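Local coordinates for protein probable glutathione S-transferase (Pseudomonas aeruginosa, PDB 6JWK) that probably catalyses the glutathione-dependent cis-trans isomerisation of maleylpyruvate, as a zeta-class member of the glutathione S-transferase superfamily, at residues B[82-96]-B[149-163]. Sequence-based numbering, arbitrary orientation.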
ATOM      1  N   LEU B  82      -1.774  14.474   9.395  1.00 23.79           N
ATOM      2  CA  LEU B  82      -1.897  14.008   7.979  1.00 22.44           C
ATOM      3  C   LEU B  82      -2.858  12.825   7.902  1.00 20.91           C
ATOM      4  O   LEU B  82      -3.353  12.517   6.814  1.00 22.07           O
ATOM      5  CB  LEU B  82      -0.518  13.650   7.414  1.00 22.85           C
ATOM      6  CG  LEU B  82       0.469  14.815   7.369  1.00 26.38           C
ATOM      7  CD1 LEU B  82       1.822  14.357   6.897  1.00 27.90           C
ATOM      8  CD2 LEU B  82      -0.027  15.946   6.499  1.00 29.10           C
ATOM      9  N   ILE B  83      -3.077  12.137   9.019  1.00 24.25           N
ATOM     10  CA  ILE B  83      -3.986  10.953   9.109  1.00 25.49           C
ATOM     11  C   ILE B  83      -5.016  11.226  10.181  1.00 22.70           C
ATOM     12  O   ILE B  83      -4.657  11.482  11.323  1.00 24.28           O
ATOM     13  CB  ILE B  83      -3.204   9.646   9.400  1.00 26.35           C
ATOM     14  CG1 ILE B  83      -2.131   9.404   8.338  1.00 27.45           C
ATOM     15  CG2 ILE B  83      -4.176   8.470   9.485  1.00 27.94           C
ATOM     16  CD1 ILE B  83      -1.241   8.234   8.615  1.00 29.54           C
ATOM     17  N   PRO B  84      -6.320  11.117   9.885  1.00 22.37           N
ATOM     18  CA  PRO B  84      -7.345  11.473  10.854  1.00 23.27           C
ATOM     19  C   PRO B  84      -7.308  10.642  12.141  1.00 28.51           C
ATOM     20  O   PRO B  84      -6.930   9.481  12.107  1.00 24.62           O
ATOM     21  CB  PRO B  84      -8.650  11.147  10.128  1.00 25.17           C
ATOM     22  CG  PRO B  84      -8.256  11.212   8.677  1.00 23.98           C
ATOM     23  CD  PRO B  84      -6.884  10.593   8.642  1.00 24.57           C
ATOM     24  N   LEU B  85      -7.751  11.251  13.235  1.00 29.29           N
ATOM     25  CA  LEU B  85      -7.851  10.591  14.557  1.00 32.88           C
ATOM     26  C   LEU B  85      -9.132   9.765  14.607  1.00 31.69           C
ATOM     27  O   LEU B  85      -9.098   8.648  15.138  1.00 29.62           O
ATOM     28  CB  LEU B  85      -7.868  11.675  15.641  1.00 39.00           C
ATOM     29  CG  LEU B  85      -6.494  12.085  16.150  1.00 41.12           C
ATOM     30  CD1 LEU B  85      -6.633  13.064  17.317  1.00 45.61           C
ATOM     31  CD2 LEU B  85      -5.699  10.859  16.547  1.00 42.65           C
ATOM     32  N   ASP B  86     -10.234  10.299  14.091  1.00 31.59           N
ATOM     33  CA  ASP B  86     -11.525   9.565  14.085  1.00 28.49           C
ATOM     34  C   ASP B  86     -11.385   8.270  13.272  1.00 29.46           C
ATOM     35  O   ASP B  86     -10.936   8.315  12.120  1.00 25.99           O
ATOM     36  CB  ASP B  86     -12.620  10.418  13.488  1.00 29.52           C
ATOM     37  CG  ASP B  86     -13.958   9.700  13.458  1.00 32.04           C
ATOM     38  OD1 ASP B  86     -14.736   9.944  14.360  1.00 40.96           O
ATOM     39  OD2 ASP B  86     -14.229   8.954  12.507  1.00 26.93           O
ATOM     40  N   PRO B  87     -11.822   7.111  13.816  1.00 28.57           N
ATOM     41  CA  PRO B  87     -11.574   5.802  13.207  1.00 29.19           C
ATOM     42  C   PRO B  87     -12.239   5.572  11.859  1.00 26.86           C
ATOM     43  O   PRO B  87     -11.607   5.086  10.936  1.00 22.97           O
ATOM     44  CB  PRO B  87     -12.198   4.793  14.191  1.00 29.98           C
ATOM     45  CG  PRO B  87     -12.149   5.512  15.507  1.00 32.88           C
ATOM     46  CD  PRO B  87     -12.383   6.961  15.177  1.00 29.52           C
ATOM     47  N   LEU B  88     -13.491   5.993  11.763  1.00 24.88           N
ATOM     48  CA  LEU B  88     -14.211   5.941  10.487  1.00 24.64           C
ATOM     49  C   LEU B  88     -13.516   6.852   9.446  1.00 23.72           C
ATOM     50  O   LEU B  88     -13.282   6.378   8.304  1.00 22.20           O
ATOM     51  CB  LEU B  88     -15.669   6.332  10.699  1.00 25.99           C
ATOM     52  CG  LEU B  88     -16.434   6.416   9.388  1.00 25.50           C
ATOM     53  CD1 LEU B  88     -16.395   5.073   8.707  1.00 28.22           C
ATOM     54  CD2 LEU B  88     -17.864   6.877   9.584  1.00 28.33           C
ATOM     55  N   HIS B  89     -13.198   8.092   9.795  1.00 22.82           N
ATOM     56  CA  HIS B  89     -12.603   9.065   8.849  1.00 22.49           C
ATOM     57  C   HIS B  89     -11.230   8.514   8.461  1.00 22.04           C
ATOM     58  O   HIS B  89     -10.830   8.684   7.301  1.00 19.54           O
ATOM     59  CB  HIS B  89     -12.564  10.472   9.477  1.00 26.36           C
ATOM     60  CG  HIS B  89     -13.929  10.976   9.825  1.00 27.52           C
ATOM     61  ND1 HIS B  89     -14.124  12.125  10.549  1.00 29.62           N
ATOM     62  CD2 HIS B  89     -15.162  10.486   9.553  1.00 28.48           C
ATOM     63  CE1 HIS B  89     -15.422  12.309  10.743  1.00 27.97           C
ATOM     64  NE2 HIS B  89     -16.075  11.346  10.105  1.00 27.27           N
ATOM     65  N   ARG B  90     -10.520   7.893   9.404  1.00 19.83           N
ATOM     66  CA  ARG B  90      -9.179   7.323   9.110  1.00 22.51           C
ATOM     67  C   ARG B  90      -9.331   6.172   8.093  1.00 21.65           C
ATOM     68  O   ARG B  90      -8.587   6.163   7.063  1.00 21.42           O
ATOM     69  CB  ARG B  90      -8.476   6.876  10.395  1.00 23.60           C
ATOM     70  CG  ARG B  90      -7.091   6.297  10.106  1.00 23.51           C
ATOM     71  CD  ARG B  90      -6.197   6.091  11.294  1.00 27.28           C
ATOM     72  NE  ARG B  90      -6.842   5.262  12.274  1.00 26.88           N
ATOM     73  CZ  ARG B  90      -7.500   5.701  13.340  1.00 35.26           C
ATOM     74  NH1 ARG B  90      -8.030   4.829  14.182  1.00 36.08           N
ATOM     75  NH2 ARG B  90      -7.629   7.000  13.580  1.00 38.48           N
ATOM     76  N   ALA B  91     -10.281   5.250   8.313  1.00 21.51           N
ATOM     77  CA  ALA B  91     -10.500   4.083   7.426  1.00 19.69           C
ATOM     78  C   ALA B  91     -10.802   4.580   6.016  1.00 21.33           C
ATOM     79  O   ALA B  91     -10.260   4.040   5.063  1.00 20.22           O
ATOM     80  CB  ALA B  91     -11.594   3.178   7.942  1.00 20.21           C
ATOM     81  N   GLN B  92     -11.611   5.644   5.897  1.00 20.11           N
ATOM     82  CA  GLN B  92     -11.988   6.223   4.586  1.00 20.87           C
ATOM     83  C   GLN B  92     -10.777   6.883   3.915  1.00 19.05           C
ATOM     84  O   GLN B  92     -10.608   6.716   2.722  1.00 19.60           O
ATOM     85  CB  GLN B  92     -13.159   7.181   4.835  1.00 22.74           C
ATOM     86  CG  GLN B  92     -14.447   6.411   5.089  1.00 22.97           C
ATOM     87  CD  GLN B  92     -15.628   7.311   5.382  1.00 25.45           C
ATOM     88  OE1 GLN B  92     -15.481   8.426   5.884  1.00 25.30           O
ATOM     89  NE2 GLN B  92     -16.818   6.766   5.167  1.00 25.86           N
ATOM     90  N   ALA B  93      -9.983   7.644   4.652  1.00 20.96           N
ATOM     91  CA  ALA B  93      -8.779   8.312   4.090  1.00 20.45           C
ATOM     92  C   ALA B  93      -7.768   7.226   3.672  1.00 21.20           C
ATOM     93  O   ALA B  93      -7.255   7.281   2.541  1.00 19.27           O
ATOM     94  CB  ALA B  93      -8.259   9.269   5.128  1.00 20.17           C
ATOM     95  N   LEU B  94      -7.542   6.209   4.514  1.00 18.38           N
ATOM     96  CA  LEU B  94      -6.587   5.116   4.159  1.00 19.83           C
ATOM     97  C   LEU B  94      -7.108   4.304   2.982  1.00 18.72           C
ATOM     98  O   LEU B  94      -6.284   3.906   2.157  1.00 19.85           O
ATOM     99  CB  LEU B  94      -6.292   4.222   5.366  1.00 20.10           C
ATOM    100  CG  LEU B  94      -5.604   4.932   6.527  1.00 21.48           C
ATOM    101  CD1 LEU B  94      -5.508   4.007   7.762  1.00 23.26           C
ATOM    102  CD2 LEU B  94      -4.241   5.418   6.093  1.00 23.54           C
ATOM    103  N   GLU B  95      -8.416   4.182   2.821  1.00 21.17           N
ATOM    104  CA  GLU B  95      -8.992   3.408   1.684  1.00 22.03           C
ATOM    105  C   GLU B  95      -8.573   4.109   0.390  1.00 21.59           C
ATOM    106  O   GLU B  95      -8.169   3.401  -0.587  1.00 18.76           O
ATOM    107  CB  GLU B  95     -10.504   3.183   1.791  1.00 25.60           C
ATOM    108  CG  GLU B  95     -11.090   2.582   0.494  1.00 31.27           C
ATOM    109  CD  GLU B  95     -12.143   1.472   0.498  1.00 42.46           C
ATOM    110  OE1 GLU B  95     -13.205   1.754   1.029  1.00 56.57           O
ATOM    111  OE2 GLU B  95     -11.954   0.357  -0.182  1.00 40.01           O
ATOM    112  N   LEU B  96      -8.741   5.437   0.322  1.00 19.57           N
ATOM    113  CA  LEU B  96      -8.405   6.185  -0.910  1.00 17.97           C
ATOM    114  C   LEU B  96      -6.889   6.229  -1.098  1.00 16.21           C
ATOM    115  O   LEU B  96      -6.433   6.047  -2.217  1.00 17.64           O
ATOM    116  CB  LEU B  96      -9.035   7.576  -0.829  1.00 19.34           C
ATOM    117  CG  LEU B  96      -8.841   8.453  -2.055  1.00 20.14           C
ATOM    118  CD1 LEU B  96      -9.163   7.733  -3.336  1.00 20.11           C
ATOM    119  CD2 LEU B  96      -9.710   9.685  -1.904  1.00 19.70           C
ATOM    120  N   HIS B 149     -17.039  10.140   0.211  1.00 23.17           N
ATOM    121  CA  HIS B 149     -16.532  10.060   1.601  1.00 23.27           C
ATOM    122  C   HIS B 149     -15.798  11.318   2.062  1.00 21.26           C
ATOM    123  O   HIS B 149     -15.407  11.340   3.233  1.00 23.85           O
ATOM    124  CB  HIS B 149     -15.650   8.811   1.767  1.00 24.84           C
ATOM    125  CG  HIS B 149     -16.391   7.536   1.522  1.00 31.19           C
ATOM    126  ND1 HIS B 149     -15.782   6.416   0.958  1.00 38.04           N
ATOM    127  CD2 HIS B 149     -17.675   7.185   1.772  1.00 30.70           C
ATOM    128  CE1 HIS B 149     -16.692   5.451   0.839  1.00 39.27           C
ATOM    129  NE2 HIS B 149     -17.869   5.907   1.299  1.00 32.54           N
ATOM    130  N   ARG B 150     -15.492  12.256   1.178  1.00 20.49           N
ATOM    131  CA  ARG B 150     -14.729  13.456   1.581  1.00 20.05           C
ATOM    132  C   ARG B 150     -15.417  14.162   2.754  1.00 19.64           C
ATOM    133  O   ARG B 150     -16.661  14.113   2.866  1.00 20.10           O
ATOM    134  CB  ARG B 150     -14.541  14.443   0.439  1.00 19.84           C
ATOM    135  CG  ARG B 150     -15.799  15.235   0.087  1.00 21.35           C
ATOM    136  CD  ARG B 150     -15.644  15.871  -1.267  1.00 21.39           C
ATOM    137  NE  ARG B 150     -14.487  16.751  -1.336  1.00 19.53           N
ATOM    138  CZ  ARG B 150     -13.969  17.217  -2.467  1.00 19.90           C
ATOM    139  NH1 ARG B 150     -14.455  16.882  -3.641  1.00 18.20           N
ATOM    140  NH2 ARG B 150     -12.937  18.011  -2.424  1.00 20.09           N
ATOM    141  N   ARG B 151     -14.645  14.802   3.608  1.00 21.17           N
ATOM    142  CA  ARG B 151     -15.208  15.533   4.765  1.00 23.18           C
ATOM    143  C   ARG B 151     -15.288  17.029   4.469  1.00 23.75           C
ATOM    144  O   ARG B 151     -15.952  17.727   5.229  1.00 23.63           O
ATOM    145  CB  ARG B 151     -14.407  15.221   6.024  1.00 27.29           C
ATOM    146  CG  ARG B 151     -14.444  13.745   6.404  1.00 31.04           C
ATOM    147  CD  ARG B 151     -15.801  13.403   7.011  1.00 34.21           C
ATOM    148  NE  ARG B 151     -16.219  12.036   6.749  1.00 34.56           N
ATOM    149  CZ  ARG B 151     -17.381  11.533   7.134  1.00 35.32           C
ATOM    150  NH1 ARG B 151     -18.228  12.320   7.793  1.00 32.47           N
ATOM    151  NH2 ARG B 151     -17.696  10.274   6.820  1.00 36.03           N
ATOM    152  N   GLY B 152     -14.588  17.519   3.450  1.00 23.51           N
ATOM    153  CA  GLY B 152     -14.418  18.970   3.232  1.00 23.22           C
ATOM    154  C   GLY B 152     -13.807  19.288   1.883  1.00 19.50           C
ATOM    155  O   GLY B 152     -13.964  18.483   0.931  1.00 19.77           O
ATOM    156  N   ALA B 153     -13.238  20.484   1.804  1.00 20.05           N
ATOM    157  CA  ALA B 153     -12.554  21.049   0.621  1.00 19.88           C
ATOM    158  C   ALA B 153     -11.483  20.041   0.245  1.00 20.31           C
ATOM    159  O   ALA B 153     -11.275  19.821  -0.937  1.00 17.62           O
ATOM    160  CB  ALA B 153     -11.940  22.389   0.931  1.00 21.02           C
ATOM    161  N   PHE B 154     -10.858  19.462   1.263  1.00 19.88           N
ATOM    162  CA  PHE B 154      -9.927  18.313   1.103  1.00 20.69           C
ATOM    163  C   PHE B 154     -10.629  17.061   1.622  1.00 20.78           C
ATOM    164  O   PHE B 154     -11.670  17.159   2.295  1.00 22.17           O
ATOM    165  CB  PHE B 154      -8.600  18.578   1.815  1.00 19.81           C
ATOM    166  CG  PHE B 154      -7.942  19.872   1.407  1.00 22.47           C
ATOM    167  CD1 PHE B 154      -7.099  19.913   0.305  1.00 21.38           C
ATOM    168  CD2 PHE B 154      -8.296  21.074   2.033  1.00 21.68           C
ATOM    169  CE1 PHE B 154      -6.526  21.107  -0.092  1.00 22.11           C
ATOM    170  CE2 PHE B 154      -7.691  22.259   1.659  1.00 25.29           C
ATOM    171  CZ  PHE B 154      -6.811  22.273   0.597  1.00 23.84           C
ATOM    172  N   PHE B 155     -10.011  15.900   1.421  1.00 21.79           N
ATOM    173  CA  PHE B 155     -10.659  14.612   1.747  1.00 20.09           C
ATOM    174  C   PHE B 155     -10.984  14.578   3.241  1.00 19.33           C
ATOM    175  O   PHE B 155     -12.096  14.183   3.616  1.00 18.06           O
ATOM    176  CB  PHE B 155      -9.827  13.392   1.352  1.00 20.25           C
ATOM    177  CG  PHE B 155     -10.636  12.144   1.540  1.00 18.34           C
ATOM    178  CD1 PHE B 155     -10.668  11.508   2.770  1.00 18.86           C
ATOM    179  CD2 PHE B 155     -11.408  11.654   0.516  1.00 18.24           C
ATOM    180  CE1 PHE B 155     -11.436  10.378   2.946  1.00 18.46           C
ATOM    181  CE2 PHE B 155     -12.179  10.519   0.699  1.00 20.83           C
ATOM    182  CZ  PHE B 155     -12.198   9.892   1.910  1.00 19.33           C
ATOM    183  N   ALA B 156     -10.023  14.916   4.073  1.00 18.40           N
ATOM    184  CA  ALA B 156     -10.150  14.736   5.520  1.00 18.14           C
ATOM    185  C   ALA B 156     -10.873  15.944   6.137  1.00 22.15           C
ATOM    186  O   ALA B 156     -11.161  15.868   7.310  1.00 21.81           O
ATOM    187  CB  ALA B 156      -8.816  14.480   6.150  1.00 21.20           C
ATOM    188  N   GLY B 157     -11.131  17.023   5.412  1.00 21.62           N
ATOM    189  CA  GLY B 157     -11.700  18.254   6.011  1.00 21.38           C
ATOM    190  C   GLY B 157     -11.104  19.517   5.421  1.00 22.22           C
ATOM    191  O   GLY B 157     -10.974  19.630   4.165  1.00 19.59           O
ATOM    192  N   ALA B 158     -10.796  20.497   6.271  1.00 20.20           N
ATOM    193  CA  ALA B 158     -10.376  21.826   5.784  1.00 22.68           C
ATOM    194  C   ALA B 158      -8.863  21.807   5.479  1.00 24.42           C
ATOM    195  O   ALA B 158      -8.360  22.830   4.984  1.00 22.79           O
ATOM    196  CB  ALA B 158     -10.718  22.877   6.830  1.00 24.47           C
ATOM    197  N   ALA B 159      -8.142  20.732   5.812  1.00 21.58           N
ATOM    198  CA  ALA B 159      -6.670  20.642   5.583  1.00 23.90           C
ATOM    199  C   ALA B 159      -6.317  19.430   4.687  1.00 24.69           C
ATOM    200  O   ALA B 159      -6.928  18.380   4.839  1.00 23.68           O
ATOM    201  CB  ALA B 159      -5.967  20.521   6.909  1.00 24.09           C
ATOM    202  N   ALA B 160      -5.314  19.576   3.822  1.00 20.91           N
ATOM    203  CA  ALA B 160      -4.710  18.481   3.041  1.00 20.31           C
ATOM    204  C   ALA B 160      -4.040  17.449   3.961  1.00 19.95           C
ATOM    205  O   ALA B 160      -3.562  17.771   5.086  1.00 19.68           O
ATOM    206  CB  ALA B 160      -3.730  19.053   2.045  1.00 22.03           C
ATOM    207  N   GLY B 161      -4.013  16.206   3.514  1.00 18.55           N
ATOM    208  CA  GLY B 161      -3.445  15.118   4.329  1.00 19.30           C
ATOM    209  C   GLY B 161      -2.987  13.975   3.454  1.00 18.92           C
ATOM    210  O   GLY B 161      -2.660  14.219   2.264  1.00 19.52           O
ATOM    211  N   ILE B 162      -2.948  12.783   4.028  1.00 18.33           N
ATOM    212  CA  ILE B 162      -2.370  11.600   3.354  1.00 19.51           C
ATOM    213  C   ILE B 162      -3.031  11.387   1.986  1.00 18.38           C
ATOM    214  O   ILE B 162      -2.346  10.981   1.039  1.00 18.45           O
ATOM    215  CB  ILE B 162      -2.442  10.363   4.261  1.00 19.26           C
ATOM    216  CG1 ILE B 162      -1.638   9.234   3.620  1.00 22.10           C
ATOM    217  CG2 ILE B 162      -3.860   9.964   4.568  1.00 19.00           C
ATOM    218  CD1 ILE B 162      -1.497   8.004   4.506  1.00 25.36           C
ATOM    219  N   VAL B 163      -4.327  11.683   1.819  1.00 17.74           N
ATOM    220  CA  VAL B 163      -5.001  11.415   0.530  1.00 16.08           C
ATOM    221  C   VAL B 163      -4.365  12.292  -0.562  1.00 17.01           C
ATOM    222  O   VAL B 163      -4.020  11.759  -1.689  1.00 15.37           O
ATOM    223  CB  VAL B 163      -6.513  11.624   0.684  1.00 17.88           C
ATOM    224  CG1 VAL B 163      -7.172  11.749  -0.655  1.00 18.59           C
ATOM    225  CG2 VAL B 163      -7.138  10.507   1.500  1.00 18.06           C
TER
HETATM  226  O   HOH W   1     -14.045  10.691   5.401  1.00 25.77           O
HETATM  227  O   HOH W   2     -12.729   6.355   1.030  1.00 30.28           O
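In the all-helical C-terminal domain of this GST fold, Phe155, in the connection between helices 124-149 and 162-176, and Ile162, the first residue of helix 162-176, pack against Ala93 and Leu96 of helix 87-103 and Ile83 of the linker before it. Gly161 is the N-cap residue of helix 162-176, and in its first turn Ile162 N donates to Leu82 O (2.8 Å); the donor lies in the carbonyl plane, on a lone pair. Asp74 binds the backbone nitrogens of Leu82 and Ile83, tying the linker to helix 66-76 of the thioredoxin-like domain.

Ile162 has CG1 anti to the backbone N (chi1 -171°), and its CD1 reaches both Ile83 CD1 and Leu94 CD2, each at 4.1 Å. Phe155 CE1 lies 4.0 Å from Ala93 CB, while Leu96 CD2 touches Phe155 CD2 at 3.6 Å and also meets Val163 CG1.

Beside this apolar cluster lies a polar one, from buried Gln92 to exposed Arg151. Arg151, bent at chi2 and chi3, lays its guanidinium over one face of the His89 ring, planes 26° apart, with CD 3.8 Å from the ring centroid in a CH-pi contact. Arg151 NH2 donates to Gln92 OE1 (3.0 Å), nearly in the guanidinium plane. One water donates to Gln92 OE1 and His149 O and accepts from Arg151 NE. Gln92 NE2 sits over the His149 ring, 3.5 Å from CD2.

Asp86 OD2 lies over the opposite His89 face and caps the helix through His89 N. Carboxylate and guanidinium on opposite faces would probably polarise this imidazole, while Arg151 and water satisfy buried Gln92 OE1.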